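Local structure of putative periplasmic protein (Salmonella enterica subsp. enterica serovar Typhimurium, 4J32) at residues Lys15-Tyr27 / Asn78-Asn92. The protein is the periplasmic immunity protein Tai4, which binds the type VI secretion effector Tae4, a papain-like peptidoglycan hydrolase, and probably protects the cell by inhibiting it. Sequence-based numbering, arbitrary orientation. Where two conformers were deposited one is given.
Sequences KNWALSHCLALVY and NTMKCIDFIHDRELN
The disulfide C22-C82 staples two near-antiparallel helices, 10-26 and 78-86, of this all-helical immunity protein, a worked example of a covalent bond set inside a helix-helix interface. The short helical segments cross at 152°, and SG of C22 lies 2.1 Å from SG of C82 with a torsion about the S-S bond (chi3) of -85°. C22 holds its sulfur anti to the backbone N (chi1 -179°), which carries it across to helix 78-86; C82 replies as a knob, its side chain set in a hole formed by L19, C22, L23 and V26. Both methyls of V26 reach the C82 sulfur, CG1 coming within 3.7 Å of SG, while CG2 also lies against the backbone O and CB of N78. One turn further along helix 78-86, F85 brings its ring to the bridge: CD2 is 3.6 Å from CB of C22, and the C22 sulfur sits obliquely to the ring. A18 O meets the ring's edge in plane, and L91 CD2 lies over the rim of one face while touching CB of A18 at 3.9 Å, so that helix 89-96 joins the same apolar layer; I60 and A61 of helix 51-65 also pack on F85. Beside it, in the conformer described, I86 CG2 packs on L19 CB at 3.7 Å. Y27, just past helix 10-26, closes one end by donating its OH to OG1 of T79 at 2.8 Å; that threonine hydroxyl is also hydrogen-bonded to D35 of the second subunit, tying the intrachain contact to the subunit interface. At the opposite end the aliphatic CE of K15 lies 3.3 Å from OD1 of N92, whose ND2, in the conformer described, bonds I86 O and D88 O from above their carbonyl planes, gripping the turn between helices 78-86 and 89-96.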
loop_
_atom_site.group_PDB
_atom_site.type_symbol
_atom_site.label_atom_id
_atom_site.label_comp_id
_atom_site.label_asym_id
_atom_site.label_seq_id
_atom_site.Cartn_x
_atom_site.Cartn_y
_atom_site.Cartn_z
ATOM N N LYS B 15 0.631 -4.378 -12.923
ATOM C CA LYS B 15 0.499 -4.898 -11.560
ATOM C C LYS B 15 0.809 -3.794 -10.529
ATOM O O LYS B 15 0.126 -3.681 -9.521
ATOM C CB LYS B 15 1.413 -6.110 -11.370
ATOM C CG LYS B 15 0.945 -7.346 -12.171
ATOM C CD LYS B 15 2.059 -8.375 -12.342
ATOM C CE LYS B 15 1.578 -9.557 -13.217
ATOM N NZ LYS B 15 2.593 -10.642 -13.312
ATOM N N ASN B 16 1.790 -2.949 -10.822
ATOM C CA ASN B 16 2.124 -1.828 -9.917
ATOM C C ASN B 16 0.997 -0.829 -9.857
ATOM O O ASN B 16 0.665 -0.318 -8.772
ATOM C CB ASN B 16 3.426 -1.124 -10.331
ATOM C CG ASN B 16 4.671 -1.983 -10.147
ATOM O OD1 ASN B 16 4.643 -3.062 -9.557
ATOM N ND2 ASN B 16 5.789 -1.496 -10.677
ATOM N N TRP B 17 0.422 -0.530 -11.038
ATOM C CA TRP B 17 -0.779 0.286 -11.143
ATOM C C TRP B 17 -1.917 -0.311 -10.327
ATOM O O TRP B 17 -2.580 0.394 -9.574
ATOM C CB TRP B 17 -1.216 0.487 -12.618
ATOM C CG TRP B 17 -2.227 1.606 -12.740
ATOM C CD1 TRP B 17 -1.953 2.910 -13.011
ATOM C CD2 TRP B 17 -3.643 1.523 -12.544
ATOM N NE1 TRP B 17 -3.103 3.651 -13.006
ATOM C CE2 TRP B 17 -4.162 2.829 -12.717
ATOM C CE3 TRP B 17 -4.531 0.468 -12.257
ATOM C CZ2 TRP B 17 -5.538 3.123 -12.613
ATOM C CZ3 TRP B 17 -5.893 0.754 -12.144
ATOM C CH2 TRP B 17 -6.392 2.073 -12.331
ATOM N N ALA B 18 -2.165 -1.606 -10.500
ATOM C CA ALA B 18 -3.257 -2.257 -9.777
ATOM C C ALA B 18 -3.124 -2.041 -8.251
ATOM O O ALA B 18 -4.100 -1.659 -7.565
ATOM C CB ALA B 18 -3.285 -3.764 -10.128
ATOM N N LEU B 19 -1.930 -2.278 -7.728
ATOM C CA LEU B 19 -1.702 -2.146 -6.296
ATOM C C LEU B 19 -1.902 -0.698 -5.802
ATOM O O LEU B 19 -2.655 -0.464 -4.835
ATOM C CB LEU B 19 -0.308 -2.663 -5.932
ATOM C CG LEU B 19 0.127 -2.475 -4.470
ATOM C CD1 LEU B 19 -0.912 -3.109 -3.476
ATOM C CD2 LEU B 19 1.524 -3.098 -4.308
ATOM N N SER B 20 -1.253 0.260 -6.470
ATOM C CA SER B 20 -1.353 1.655 -6.034
ATOM C C SER B 20 -2.769 2.190 -6.180
ATOM O O SER B 20 -3.237 2.910 -5.290
ATOM C CB SER B 20 -0.332 2.572 -6.724
ATOM O OG SER B 20 -0.271 2.313 -8.107
ATOM N N HIS B 21 -3.456 1.821 -7.266
ATOM C CA HIS B 21 -4.842 2.241 -7.446
ATOM C C HIS B 21 -5.732 1.700 -6.318
ATOM O O HIS B 21 -6.565 2.430 -5.773
ATOM C CB HIS B 21 -5.387 1.806 -8.809
ATOM C CG HIS B 21 -6.810 2.201 -9.026
ATOM N ND1 HIS B 21 -7.195 3.509 -9.222
ATOM C CD2 HIS B 21 -7.942 1.462 -9.054
ATOM C CE1 HIS B 21 -8.508 3.557 -9.374
ATOM N NE2 HIS B 21 -8.986 2.329 -9.254
ATOM N N CYS B 22 -5.553 0.424 -5.987
ATOM C CA CYS B 22 -6.369 -0.172 -4.926
ATOM C C CYS B 22 -6.135 0.554 -3.591
ATOM O O CYS B 22 -7.087 0.833 -2.838
ATOM C CB CYS B 22 -6.045 -1.650 -4.799
ATOM S SG CYS B 22 -7.020 -2.489 -3.532
ATOM N N LEU B 23 -4.878 0.885 -3.318
ATOM C CA LEU B 23 -4.553 1.619 -2.076
ATOM C C LEU B 23 -5.228 3.002 -2.079
ATOM O O LEU B 23 -5.756 3.452 -1.048
ATOM C CB LEU B 23 -3.031 1.707 -1.906
ATOM C CG LEU B 23 -2.286 0.386 -1.681
ATOM C CD1 LEU B 23 -0.738 0.597 -1.752
ATOM C CD2 LEU B 23 -2.711 -0.261 -0.317
ATOM N N ALA B 24 -5.264 3.650 -3.249
ATOM C CA ALA B 24 -5.987 4.912 -3.415
ATOM C C ALA B 24 -7.482 4.769 -3.153
ATOM O O ALA B 24 -8.134 5.726 -2.742
ATOM C CB ALA B 24 -5.775 5.476 -4.825
ATOM N N LEU B 25 -8.038 3.591 -3.446
ATOM C CA LEU B 25 -9.446 3.346 -3.144
ATOM C C LEU B 25 -9.756 3.114 -1.664
ATOM O O LEU B 25 -10.777 3.601 -1.165
ATOM C CB LEU B 25 -9.979 2.137 -3.930
ATOM C CG LEU B 25 -9.981 2.211 -5.460
ATOM C CD1 LEU B 25 -10.523 0.892 -6.046
ATOM C CD2 LEU B 25 -10.788 3.403 -5.944
ATOM N N VAL B 26 -8.934 2.329 -0.985
ATOM C CA VAL B 26 -9.302 1.833 0.346
ATOM C C VAL B 26 -9.026 2.796 1.506
ATOM O O VAL B 26 -9.693 2.727 2.530
ATOM C CB VAL B 26 -8.710 0.425 0.673
ATOM C CG1 VAL B 26 -9.172 -0.637 -0.388
ATOM C CG2 VAL B 26 -7.190 0.462 0.775
ATOM N N TYR B 27 -8.054 3.677 1.340
ATOM C CA TYR B 27 -7.635 4.555 2.433
ATOM C C TYR B 27 -8.451 5.845 2.419
ATOM O O TYR B 27 -8.776 6.342 1.343
ATOM C CB TYR B 27 -6.156 4.890 2.261
ATOM C CG TYR B 27 -5.184 3.741 2.498
ATOM C CD1 TYR B 27 -5.369 2.812 3.545
ATOM C CD2 TYR B 27 -4.058 3.621 1.697
ATOM C CE1 TYR B 27 -4.433 1.785 3.763
ATOM C CE2 TYR B 27 -3.112 2.622 1.910
ATOM C CZ TYR B 27 -3.308 1.696 2.929
ATOM O OH TYR B 27 -2.327 0.738 3.083
ATOM N N ASN B 78 -7.868 -2.563 5.606
ATOM C CA ASN B 78 -7.964 -2.011 4.260
ATOM C C ASN B 78 -6.747 -2.413 3.423
ATOM O O ASN B 78 -6.895 -2.799 2.270
ATOM C CB ASN B 78 -8.111 -0.484 4.323
ATOM C CG ASN B 78 -9.472 -0.073 4.820
ATOM O OD1 ASN B 78 -10.473 -0.664 4.416
ATOM N ND2 ASN B 78 -9.527 0.922 5.699
ATOM N N THR B 79 -5.569 -2.355 4.039
ATOM C CA THR B 79 -4.311 -2.666 3.335
ATOM C C THR B 79 -4.412 -4.107 2.817
ATOM O O THR B 79 -3.996 -4.415 1.706
ATOM C CB THR B 79 -3.101 -2.556 4.285
ATOM O OG1 THR B 79 -3.064 -1.261 4.905
ATOM C CG2 THR B 79 -1.745 -2.775 3.523
ATOM N N MET B 80 -4.970 -4.986 3.651
ATOM C CA MET B 80 -5.112 -6.407 3.318
ATOM C C MET B 80 -5.991 -6.669 2.093
ATOM O O MET B 80 -5.770 -7.648 1.335
ATOM C CB MET B 80 -5.696 -7.154 4.517
ATOM C CG MET B 80 -5.630 -8.641 4.357
ATOM S SD MET B 80 -6.214 -9.510 5.840
ATOM C CE MET B 80 -4.747 -9.391 6.873
ATOM N N LYS B 81 -7.032 -5.853 1.922
ATOM C CA LYS B 81 -7.917 -5.992 0.754
ATOM C C LYS B 81 -7.077 -5.864 -0.534
ATOM O O LYS B 81 -7.261 -6.642 -1.487
ATOM C CB LYS B 81 -9.042 -4.943 0.801
ATOM C CG LYS B 81 -9.921 -5.081 2.047
ATOM C CD LYS B 81 -10.853 -3.897 2.248
ATOM C CE LYS B 81 -11.443 -3.965 3.663
ATOM N NZ LYS B 81 -12.383 -2.801 3.889
ATOM N N CYS B 82 -6.136 -4.916 -0.535
ATOM C CA CYS B 82 -5.324 -4.661 -1.734
ATOM C C CYS B 82 -4.242 -5.718 -1.922
ATOM O O CYS B 82 -3.890 -6.066 -3.058
ATOM C CB CYS B 82 -4.729 -3.263 -1.680
ATOM S SG CYS B 82 -6.002 -2.028 -1.751
ATOM N N ILE B 83 -3.738 -6.261 -0.815
ATOM C CA ILE B 83 -2.753 -7.347 -0.927
ATOM C C ILE B 83 -3.451 -8.610 -1.485
ATOM O O ILE B 83 -2.918 -9.283 -2.371
ATOM C CB ILE B 83 -2.009 -7.601 0.421
ATOM C CG1 ILE B 83 -1.050 -6.413 0.694
ATOM C CG2 ILE B 83 -1.207 -8.931 0.362
ATOM C CD1 ILE B 83 -0.442 -6.361 2.044
ATOM N N ASP B 84 -4.655 -8.893 -1.004
ATOM C CA ASP B 84 -5.407 -10.021 -1.559
ATOM C C ASP B 84 -5.706 -9.748 -3.044
ATOM O O ASP B 84 -5.632 -10.658 -3.894
ATOM C CB ASP B 84 -6.711 -10.246 -0.778
ATOM C CG ASP B 84 -6.479 -10.904 0.592
ATOM O OD1 ASP B 84 -5.338 -11.375 0.873
ATOM O OD2 ASP B 84 -7.466 -11.004 1.363
ATOM N N PHE B 85 -6.097 -8.518 -3.336
ATOM C CA PHE B 85 -6.434 -8.132 -4.725
ATOM C C PHE B 85 -5.286 -8.427 -5.687
ATOM O O PHE B 85 -5.514 -8.971 -6.765
ATOM C CB PHE B 85 -6.781 -6.642 -4.773
ATOM C CG PHE B 85 -6.844 -6.051 -6.179
ATOM C CD1 PHE B 85 -7.609 -6.657 -7.181
ATOM C CD2 PHE B 85 -6.172 -4.849 -6.470
ATOM C CE1 PHE B 85 -7.680 -6.088 -8.495
ATOM C CE2 PHE B 85 -6.252 -4.266 -7.765
ATOM C CZ PHE B 85 -6.995 -4.893 -8.764
ATOM N N ILE B 86 -4.050 -8.088 -5.309
ATOM C CA ILE B 86 -2.960 -8.216 -6.280
ATOM C C ILE B 86 -2.578 -9.671 -6.561
ATOM O O ILE B 86 -1.837 -9.944 -7.519
ATOM C CB ILE B 86 -1.746 -7.310 -5.968
ATOM C CG1 ILE B 86 -1.131 -7.645 -4.597
ATOM C CG2 ILE B 86 -2.171 -5.851 -6.053
ATOM C CD1 ILE B 86 0.300 -7.108 -4.402
ATOM N N HIS B 87 -3.135 -10.599 -5.773
ATOM C CA HIS B 87 -2.999 -12.047 -6.026
ATOM C C HIS B 87 -4.163 -12.639 -6.829
ATOM O O HIS B 87 -4.201 -13.854 -7.107
ATOM C CB HIS B 87 -2.847 -12.802 -4.701
ATOM C CG HIS B 87 -1.570 -12.477 -3.980
ATOM N ND1 HIS B 87 -1.451 -11.394 -3.141
ATOM C CD2 HIS B 87 -0.363 -13.095 -3.973
ATOM C CE1 HIS B 87 -0.219 -11.346 -2.657
ATOM N NE2 HIS B 87 0.461 -12.369 -3.144
ATOM N N ASP B 88 -5.117 -11.790 -7.189
ATOM C CA ASP B 88 -6.347 -12.252 -7.858
ATOM C C ASP B 88 -6.051 -12.859 -9.234
ATOM O O ASP B 88 -5.326 -12.273 -10.032
ATOM C CB ASP B 88 -7.355 -11.094 -7.938
ATOM C CG ASP B 88 -8.642 -11.484 -8.612
ATOM O OD1 ASP B 88 -8.676 -11.363 -9.843
ATOM O OD2 ASP B 88 -9.610 -11.902 -7.931
ATOM N N ARG B 89 -6.601 -14.047 -9.477
ATOM C CA ARG B 89 -6.364 -14.773 -10.722
ATOM C C ARG B 89 -6.927 -14.015 -11.936
ATOM O O ARG B 89 -6.271 -13.949 -12.974
ATOM C CB ARG B 89 -6.961 -16.179 -10.642
ATOM C CG ARG B 89 -6.566 -17.070 -11.809
ATOM C CD ARG B 89 -7.279 -18.438 -11.790
ATOM N NE ARG B 89 -8.574 -18.407 -12.481
ATOM C CZ ARG B 89 -8.740 -18.224 -13.797
ATOM N NH1 ARG B 89 -7.699 -18.041 -14.610
ATOM N NH2 ARG B 89 -9.965 -18.204 -14.305
ATOM N N GLU B 90 -8.126 -13.440 -11.801
ATOM C CA GLU B 90 -8.767 -12.673 -12.879
ATOM C C GLU B 90 -7.899 -11.484 -13.320
ATOM O O GLU B 90 -7.756 -11.202 -14.515
ATOM C CB GLU B 90 -10.171 -12.207 -12.435
ATOM C CG GLU B 90 -10.921 -11.340 -13.451
ATOM C CD GLU B 90 -12.279 -10.812 -12.965
ATOM O OE1 GLU B 90 -12.638 -10.967 -11.769
ATOM O OE2 GLU B 90 -12.995 -10.233 -13.804
ATOM N N LEU B 91 -7.337 -10.792 -12.333
ATOM C CA LEU B 91 -6.444 -9.663 -12.581
ATOM C C LEU B 91 -5.208 -10.112 -13.350
ATOM O O LEU B 91 -4.807 -9.491 -14.345
ATOM C CB LEU B 91 -6.019 -9.018 -11.258
ATOM C CG LEU B 91 -4.924 -7.949 -11.346
ATOM C CD1 LEU B 91 -5.404 -6.709 -12.125
ATOM C CD2 LEU B 91 -4.353 -7.543 -9.940
ATOM N N ASN B 92 -4.594 -11.195 -12.890
ATOM C CA ASN B 92 -3.384 -11.606 -13.528
ATOM C C ASN B 92 -3.660 -12.133 -14.975
ATOM O O ASN B 92 -2.872 -11.857 -15.881
ATOM C CB ASN B 92 -2.555 -12.455 -12.546
ATOM C CG ASN B 92 -1.928 -11.582 -11.411
ATOM O OD1 ASN B 92 -0.916 -10.916 -11.633
ATOM N ND2 ASN B 92 -2.561 -11.553 -10.211
#